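Local coordinates for ORF 37 (PDB 3FHD), which cuts double-stranded and single-stranded DNA as an endonuclease and exonuclease, processing branched viral DNA intermediates to promote production of packaged unit-length genomes, at residues E98-E103 against L153-D158; L143-T148 against G228-P233. All blocks are in the same frame, centred on the assembly; numbering follows the deposited sequence.

The two contacts illustrate how separate contacts can be joined by one short connection, here from helix 134-147 to helix 157-161. The centres of contacts 1 and 2 are 12 Å apart. Their segments alternate along the chain: 98-103, at the end of helix 83-100, then 143-148, at the end of helix 134-147, then 153-158, leading into helix 157-161, and last 228-233, which carries the short strand 230-231. Contact 1 joins helical elements and is partly buried; contact 2 is buried and ties the helical part to a three-stranded sheet. They meet where Trp157 packs on Thr148 and Asn154 on Ala147. Contact 1 lies away from the annotated sites, whereas contact 2 comes closer to the magnesium ligands.

Contact 1. Residues E98-E103 against L153-D158; sequences EFIGSE and LNPVWD
At the C-terminal end of helix 83-100, Phe99 and Ile100 pack against the turn that leads into helix 157-161. Pro155 CG touches both side chains, 3.6 Å from Phe99 CE2 and 3.7 Å from Ile100 CG2. The proline reaches the phenyl ring obliquely, while Ile100 uses its short branch: CG2 lies anti to the carbonyl carbon and also meets Val156 CG1 at 3.9 Å, the two side chains crossing at about a right angle. No hydrogen bond joins the segments, so they meet by packing alone, mostly of apolar side chains.

Each partner is shaped by a helix-end motif. Gly101 ends the first helix with positive phi (75°) in a Schellman motif. On the other side of the contact, a type I turn runs from Asn154 to Trp157, and Asn154 OD1 accepts from Val156 N at 2.8 Å, in the carbonyl plane and nearly straight (166°). This capping bond holds the amide in place, with OD1 3.9 Å from Ile100 CG2 and ND2 4.1 Å from Ile100 CD1. Leu54 of helix 47-55 touches Phe99, Pro155 and Val156 alike, and Leu38, Val39 and Leu42 of helix 38-42 add further apolar contacts to Phe99.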
# COMPACT_ATOMS: atom_id res chain seq x y z
N GLU A 98 13.16 -21.32 -0.41
CA GLU A 98 12.91 -22.53 0.37
C GLU A 98 12.38 -22.20 1.77
O GLU A 98 11.36 -22.75 2.21
CB GLU A 98 14.20 -23.35 0.49
N PHE A 99 13.08 -21.31 2.47
CA PHE A 99 12.67 -20.87 3.80
C PHE A 99 11.21 -20.32 3.88
O PHE A 99 10.50 -20.59 4.84
CB PHE A 99 13.69 -19.88 4.38
CG PHE A 99 13.37 -19.41 5.78
CD1 PHE A 99 13.51 -20.27 6.87
CD2 PHE A 99 12.95 -18.11 6.01
CE1 PHE A 99 13.21 -19.84 8.16
CE2 PHE A 99 12.65 -17.65 7.29
CZ PHE A 99 12.77 -18.51 8.37
N ILE A 100 10.77 -19.57 2.86
CA ILE A 100 9.39 -19.05 2.83
C ILE A 100 8.43 -19.86 1.95
O ILE A 100 7.27 -19.47 1.75
CB ILE A 100 9.33 -17.55 2.42
CG1 ILE A 100 9.70 -17.37 0.93
CG2 ILE A 100 10.19 -16.71 3.36
CD1 ILE A 100 9.62 -15.93 0.44
N GLY A 101 8.92 -20.95 1.38
CA GLY A 101 8.09 -21.89 0.64
C GLY A 101 7.63 -21.47 -0.74
O GLY A 101 6.50 -21.76 -1.11
N SER A 102 8.49 -20.83 -1.52
CA SER A 102 8.10 -20.44 -2.88
C SER A 102 9.30 -20.38 -3.83
O SER A 102 9.89 -19.30 -4.05
CB SER A 102 7.33 -19.11 -2.89
OG SER A 102 8.17 -18.02 -2.54
N GLU A 103 9.60 -21.53 -4.42
CA GLU A 103 10.73 -21.68 -5.34
C GLU A 103 10.43 -21.25 -6.78
O GLU A 103 11.32 -21.24 -7.63
CB GLU A 103 11.24 -23.12 -5.28
N LEU A 153 3.81 -10.47 8.17
CA LEU A 153 4.07 -11.81 8.78
C LEU A 153 5.16 -12.60 8.05
O LEU A 153 5.68 -13.60 8.58
CB LEU A 153 2.80 -12.65 8.82
CG LEU A 153 1.53 -12.10 9.48
CD1 LEU A 153 0.43 -13.18 9.47
CD2 LEU A 153 1.76 -11.53 10.90
N ASN A 154 5.48 -12.19 6.83
CA ASN A 154 6.47 -12.86 6.02
C ASN A 154 7.86 -12.38 6.46
O ASN A 154 8.09 -11.18 6.56
CB ASN A 154 6.25 -12.58 4.51
CG ASN A 154 7.23 -13.33 3.61
OD1 ASN A 154 8.44 -13.21 3.78
ND2 ASN A 154 6.71 -14.09 2.65
N PRO A 155 8.78 -13.31 6.75
CA PRO A 155 10.07 -12.84 7.27
C PRO A 155 10.95 -12.04 6.30
O PRO A 155 11.92 -11.43 6.76
CB PRO A 155 10.78 -14.15 7.64
CG PRO A 155 10.17 -15.15 6.71
CD PRO A 155 8.72 -14.78 6.68
N VAL A 156 10.62 -12.02 5.00
CA VAL A 156 11.41 -11.23 4.04
C VAL A 156 10.79 -9.87 3.72
O VAL A 156 11.41 -9.11 2.99
CB VAL A 156 11.76 -11.99 2.71
CG1 VAL A 156 12.27 -13.42 3.03
CG2 VAL A 156 10.59 -11.99 1.71
N TRP A 157 9.61 -9.56 4.28
CA TRP A 157 8.87 -8.29 4.05
C TRP A 157 9.75 -7.04 4.11
O TRP A 157 9.81 -6.27 3.14
CB TRP A 157 7.70 -8.15 5.06
CG TRP A 157 6.68 -7.12 4.69
CD1 TRP A 157 6.36 -5.98 5.39
CD2 TRP A 157 5.80 -7.14 3.54
NE1 TRP A 157 5.37 -5.29 4.73
CE2 TRP A 157 5.00 -5.98 3.60
CE3 TRP A 157 5.63 -8.03 2.47
CZ2 TRP A 157 4.01 -5.69 2.62
CZ3 TRP A 157 4.64 -7.74 1.49
CH2 TRP A 157 3.87 -6.56 1.57
N ASP A 158 10.42 -6.84 5.25
CA ASP A 158 11.22 -5.62 5.50
C ASP A 158 12.39 -5.56 4.52
O ASP A 158 12.63 -4.52 3.94
CB ASP A 158 11.72 -5.54 6.94
CG ASP A 158 10.59 -5.25 7.94
OD1 ASP A 158 9.55 -4.67 7.54
OD2 ASP A 158 10.76 -5.58 9.14

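Contact 2. Residues L143-T148 against G228-P233; sequences LVERAT and GFMQSP
Glu145 and Thr148, three residues apart at the end of helix 134-147, bind consecutive backbone amides of segment 228-233. Gly228 N donates to Glu145 OE2 at 2.8 Å, almost straight at 171°, meeting the carboxylate on its anti side and somewhat out of its plane. Phe229 N donates to Thr148 OG1 at 2.9 Å. Gly228, with no side chain, lets the backbones come close here: its CA makes CA-H...O contacts of 3.2 Å with Glu145 O and with Thr148 O. Farther along, Glu145 CG touches Met230 CG at 3.5 Å, the two side chains lying side by side and pointing the same way.

Both acceptors are held in turn from within the helix segment. Thr148 OG1, set between the backbone N and the carbonyl carbon (chi1 63°), donates a hydrogen bond to Val144 O and accepts from Phe229 N. Arg146 grips the carboxylate side-on in a salt bridge, NE to Glu145 OE1 at 2.8 Å and NH1 to Glu145 OE2 at 2.7 Å, the latter on the syn lone pair; OE2 thus takes two donors, which would tend to stabilise its negative charge. Arg146 NH1 also bonds Asp226 O. Val144 CG1 packs against Gln231 NE2 at 3.5 Å, an amide whose polar ends are engaged by Asn89 and Arg85 of helix 83-100. Beyond them, Met230 pairs through its backbone with Val240, so the strand beside this helix end is the outer, antiparallel strand of the small mixed sheet 165-166, 238-240 and 230-231.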
# COMPACT_ATOMS: atom_id res chain seq x y z
N LEU A 143 5.00 -13.12 -9.36
CA LEU A 143 5.39 -14.28 -8.55
C LEU A 143 5.86 -13.84 -7.16
O LEU A 143 5.53 -14.49 -6.16
CB LEU A 143 6.47 -15.09 -9.26
CG LEU A 143 6.05 -16.00 -10.43
CD1 LEU A 143 7.35 -16.60 -10.95
CD2 LEU A 143 5.02 -17.12 -10.10
N VAL A 144 6.58 -12.73 -7.11
CA VAL A 144 7.03 -12.10 -5.85
C VAL A 144 5.84 -11.64 -4.97
O VAL A 144 5.85 -11.86 -3.73
CB VAL A 144 8.06 -10.97 -6.10
CG1 VAL A 144 8.31 -10.17 -4.81
CG2 VAL A 144 9.38 -11.59 -6.68
N GLU A 145 4.86 -11.00 -5.59
CA GLU A 145 3.61 -10.65 -4.93
C GLU A 145 2.95 -11.86 -4.27
O GLU A 145 2.59 -11.80 -3.09
CB GLU A 145 2.61 -9.95 -5.91
CG GLU A 145 1.31 -9.46 -5.21
CD GLU A 145 0.22 -10.54 -5.07
OE1 GLU A 145 0.10 -11.43 -5.94
OE2 GLU A 145 -0.54 -10.51 -4.07
N ARG A 146 2.77 -12.94 -5.03
CA ARG A 146 2.17 -14.18 -4.51
C ARG A 146 2.99 -14.77 -3.35
O ARG A 146 2.42 -15.20 -2.34
CB ARG A 146 1.93 -15.19 -5.64
CG ARG A 146 0.73 -14.84 -6.57
CD ARG A 146 -0.64 -15.01 -5.87
NE ARG A 146 -1.00 -13.81 -5.11
CZ ARG A 146 -1.97 -13.72 -4.20
NH1 ARG A 146 -2.16 -12.57 -3.57
NH2 ARG A 146 -2.77 -14.74 -3.93
N ALA A 147 4.32 -14.73 -3.47
CA ALA A 147 5.23 -15.24 -2.43
C ALA A 147 5.20 -14.44 -1.11
O ALA A 147 5.73 -14.90 -0.08
CB ALA A 147 6.64 -15.25 -2.98
N THR A 148 4.65 -13.22 -1.15
CA THR A 148 4.65 -12.30 -0.02
C THR A 148 3.26 -11.84 0.44
O THR A 148 3.14 -10.82 1.11
CB THR A 148 5.57 -11.06 -0.28
OG1 THR A 148 5.10 -10.26 -1.42
CG2 THR A 148 7.04 -11.51 -0.47
N GLY A 228 0.40 -9.33 -1.68
CA GLY A 228 1.80 -9.20 -1.33
C GLY A 228 2.35 -7.86 -1.83
O GLY A 228 1.61 -6.90 -2.05
N PHE A 229 3.67 -7.80 -1.99
CA PHE A 229 4.29 -6.58 -2.40
C PHE A 229 4.50 -6.58 -3.94
O PHE A 229 5.14 -7.47 -4.48
CB PHE A 229 5.66 -6.44 -1.73
CG PHE A 229 6.23 -5.05 -1.87
CD1 PHE A 229 5.53 -3.94 -1.37
CD2 PHE A 229 7.44 -4.86 -2.50
CE1 PHE A 229 6.07 -2.62 -1.50
CE2 PHE A 229 7.98 -3.59 -2.63
CZ PHE A 229 7.29 -2.48 -2.14
N MET A 230 3.93 -5.58 -4.60
CA MET A 230 3.97 -5.47 -6.05
C MET A 230 5.00 -4.43 -6.46
O MET A 230 4.69 -3.23 -6.40
CB MET A 230 2.60 -5.04 -6.56
CG MET A 230 1.60 -6.17 -6.40
SD MET A 230 -0.15 -5.82 -6.64
CE MET A 230 -0.30 -4.16 -6.12
N GLN A 231 6.18 -4.88 -6.89
CA GLN A 231 7.21 -4.00 -7.40
C GLN A 231 6.77 -3.52 -8.82
O GLN A 231 6.05 -4.26 -9.53
CB GLN A 231 8.53 -4.77 -7.51
CG GLN A 231 9.01 -5.39 -6.18
CD GLN A 231 10.13 -6.41 -6.37
OE1 GLN A 231 11.31 -6.09 -6.24
NE2 GLN A 231 9.75 -7.66 -6.69
N SER A 232 7.17 -2.32 -9.23
CA SER A 232 7.02 -1.89 -10.63
C SER A 232 7.94 -2.68 -11.57
O SER A 232 9.17 -2.58 -11.48
CB SER A 232 7.30 -0.38 -10.80
OG SER A 232 7.51 -0.09 -12.20
N PRO A 233 7.37 -3.45 -12.53
CA PRO A 233 8.26 -4.17 -13.47
C PRO A 233 8.93 -3.24 -14.48
O PRO A 233 9.91 -3.64 -15.11
CB PRO A 233 7.31 -5.16 -14.17
CG PRO A 233 5.93 -4.49 -14.06
CD PRO A 233 5.95 -3.76 -12.74